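Local coordinates for putative branched-chain amino acid transport system substrate-binding protein (Rhodopseudomonas palustris, PDB 3TX6) that probably serves as the periplasmic solute-binding component of an ABC transporter, capturing p-coumarate and related lignin-derived aromatic acids, at residues V125-M130 against N153-Q158. Numbering follows the deposited sequence.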
loop_
_atom_site.group_PDB
_atom_site.type_symbol
_atom_site.label_atom_id
_atom_site.label_comp_id
_atom_site.label_asym_id
_atom_site.label_seq_id
_atom_site.Cartn_x
_atom_site.Cartn_y
_atom_site.Cartn_z
ATOM N N VAL A 125 -2.303 -11.607 -9.678
ATOM C CA VAL A 125 -1.775 -11.043 -10.920
ATOM C C VAL A 125 -0.367 -11.580 -11.175
ATOM O O VAL A 125 0.029 -11.854 -12.311
ATOM C CB VAL A 125 -1.926 -9.488 -11.029
ATOM C CG1 VAL A 125 -0.824 -8.699 -10.296
ATOM C CG2 VAL A 125 -1.992 -9.075 -12.476
ATOM N N LEU A 126 0.411 -11.773 -10.138
ATOM C CA LEU A 126 1.756 -12.320 -10.292
ATOM C C LEU A 126 1.736 -13.791 -10.661
ATOM O O LEU A 126 2.465 -14.221 -11.564
ATOM C CB LEU A 126 2.553 -12.149 -9.012
ATOM C CG LEU A 126 2.825 -10.700 -8.527
ATOM C CD1 LEU A 126 3.498 -10.735 -7.141
ATOM C CD2 LEU A 126 3.669 -9.932 -9.542
ATOM N N TYR A 127 0.915 -14.571 -9.968
ATOM C CA TYR A 127 0.854 -16.014 -10.240
ATOM C C TYR A 127 0.264 -16.301 -11.641
ATOM O O TYR A 127 0.664 -17.262 -12.291
ATOM C CB TYR A 127 0.086 -16.804 -9.172
ATOM C CG TYR A 127 0.365 -16.395 -7.729
ATOM C CD1 TYR A 127 1.629 -16.016 -7.334
ATOM C CD2 TYR A 127 -0.643 -16.396 -6.760
ATOM C CE1 TYR A 127 1.880 -15.589 -6.047
ATOM C CE2 TYR A 127 -0.389 -15.991 -5.457
ATOM C CZ TYR A 127 0.872 -15.573 -5.119
ATOM O OH TYR A 127 1.187 -15.140 -3.842
ATOM N N GLU A 128 -0.697 -15.507 -12.072
ATOM C CA GLU A 128 -1.269 -15.650 -13.411
ATOM C C GLU A 128 -0.175 -15.529 -14.440
ATOM O O GLU A 128 -0.114 -16.312 -15.376
ATOM C CB GLU A 128 -2.378 -14.632 -13.705
ATOM C CG GLU A 128 -3.712 -14.974 -13.041
ATOM C CD GLU A 128 -4.790 -13.895 -13.202
ATOM O OE1 GLU A 128 -4.450 -12.752 -13.601
ATOM O OE2 GLU A 128 -5.988 -14.199 -12.929
ATOM N N HIS A 129 0.662 -14.496 -14.286
ATOM C CA HIS A 129 1.793 -14.319 -15.163
ATOM C C HIS A 129 2.749 -15.464 -15.118
ATOM O O HIS A 129 3.209 -15.924 -16.191
ATOM C CB HIS A 129 2.503 -13.023 -14.843
ATOM C CG HIS A 129 3.599 -12.703 -15.786
ATOM N ND1 HIS A 129 4.857 -13.161 -15.622
ATOM C CD2 HIS A 129 3.592 -11.946 -16.958
ATOM C CE1 HIS A 129 5.619 -12.716 -16.663
ATOM N NE2 HIS A 129 4.846 -11.945 -17.447
HETATM N N MSE A 130 3.070 -15.949 -13.916
HETATM C CA MSE A 130 3.944 -17.120 -13.770
HETATM C C MSE A 130 3.412 -18.247 -14.645
HETATM O O MSE A 130 4.151 -18.807 -15.435
HETATM C CB MSE A 130 4.070 -17.530 -12.292
HETATM C CG MSE A 130 4.836 -16.540 -11.379
HETATM SE SE MSE A 130 4.845 -17.290 -9.546
HETATM C CE MSE A 130 5.455 -15.608 -8.667
ATOM N N ASN A 153 1.759 -16.877 2.919
ATOM C CA ASN A 153 0.548 -17.648 3.039
ATOM C C ASN A 153 -0.271 -17.625 1.752
ATOM O O ASN A 153 -0.890 -18.639 1.374
ATOM C CB ASN A 153 -0.301 -17.142 4.188
ATOM C CG ASN A 153 0.317 -17.395 5.533
ATOM O OD1 ASN A 153 1.264 -18.173 5.672
ATOM N ND2 ASN A 153 -0.255 -16.756 6.549
ATOM N N ASP A 154 -0.265 -16.481 1.085
ATOM C CA ASP A 154 -0.977 -16.342 -0.173
ATOM C C ASP A 154 -0.308 -17.196 -1.272
ATOM O O ASP A 154 -1.007 -17.840 -2.084
ATOM C CB ASP A 154 -1.046 -14.859 -0.598
ATOM C CG ASP A 154 -1.833 -14.658 -1.886
ATOM O OD1 ASP A 154 -3.062 -14.840 -1.821
ATOM O OD2 ASP A 154 -1.217 -14.366 -2.965
ATOM N N LEU A 155 1.026 -17.212 -1.313
ATOM C CA LEU A 155 1.729 -18.050 -2.289
ATOM C C LEU A 155 1.363 -19.524 -2.078
ATOM O O LEU A 155 1.139 -20.268 -3.033
ATOM C CB LEU A 155 3.241 -17.862 -2.172
ATOM C CG LEU A 155 4.171 -18.640 -3.092
ATOM C CD1 LEU A 155 3.974 -18.320 -4.558
ATOM C CD2 LEU A 155 5.645 -18.436 -2.685
ATOM N N LYS A 156 1.248 -19.926 -0.821
ATOM C CA LYS A 156 1.005 -21.311 -0.481
ATOM C C LYS A 156 -0.450 -21.641 -0.813
ATOM O O LYS A 156 -0.723 -22.686 -1.398
ATOM C CB LYS A 156 1.248 -21.498 1.008
ATOM C CG LYS A 156 1.744 -22.851 1.479
ATOM C CD LYS A 156 2.265 -22.693 2.912
ATOM C CE LYS A 156 1.133 -22.478 3.921
ATOM N NZ LYS A 156 1.397 -21.514 5.032
ATOM N N LYS A 157 -1.386 -20.742 -0.486
ATOM C CA LYS A 157 -2.801 -21.079 -0.629
ATOM C C LYS A 157 -3.264 -20.872 -2.082
ATOM O O LYS A 157 -3.710 -21.799 -2.755
ATOM C CB LYS A 157 -3.650 -20.292 0.373
ATOM C CG LYS A 157 -5.160 -20.460 0.215
ATOM C CD LYS A 157 -5.930 -19.618 1.245
ATOM C CE LYS A 157 -7.445 -19.721 1.041
ATOM N NZ LYS A 157 -8.252 -18.795 1.885
ATOM N N GLN A 158 -3.113 -19.659 -2.558
ATOM C CA GLN A 158 -3.562 -19.292 -3.869
ATOM C C GLN A 158 -2.585 -19.788 -4.926
ATOM O O GLN A 158 -2.972 -20.343 -5.989
ATOM C CB GLN A 158 -3.774 -17.753 -3.915
ATOM C CG GLN A 158 -4.225 -17.302 -5.267
ATOM C CD GLN A 158 -4.682 -15.881 -5.345
ATOM O OE1 GLN A 158 -5.503 -15.570 -6.220
ATOM N NE2 GLN A 158 -4.170 -14.997 -4.459
#
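Y127 reaches D154 and L155 across helices 119-130 and 146-161, two neighbouring helices on one lobe of the periplasmic binding protein fold. The segment axes stay 11.4 Å apart and cross at -53°, a separation that suits a long, flat residue with a polar end. The Y127 OH donates a 2.7 Å hydrogen bond to OD2 of D154, received on the anti side of the carboxylate and 28° out of its plane. D154 is short and acidic, and with CG anti to the backbone N (chi1 -178°) it carries OD2 to the phenol, satisfying a buried hydroxyl. The tight apolar packing lies beside this bond, where CD1 of L155 approaches CE1 of Y127 obliquely at 3.7 Å; M162 and L164 also touch the ring. Toward the partly exposed Q158 the fit is looser: its CG sits in the ring plane, at the edge, 4.0 Å from CD2 of Y127. Glutamine suits this place because its methylenes meet the ring while its amide bonds to polar atoms. The extended Q158 chain brings NE2 to the carbonyl O of P120 and, in a second, bent hydrogen bond, 2.9 Å from D154 OD1, which accepts through its syn lone pair.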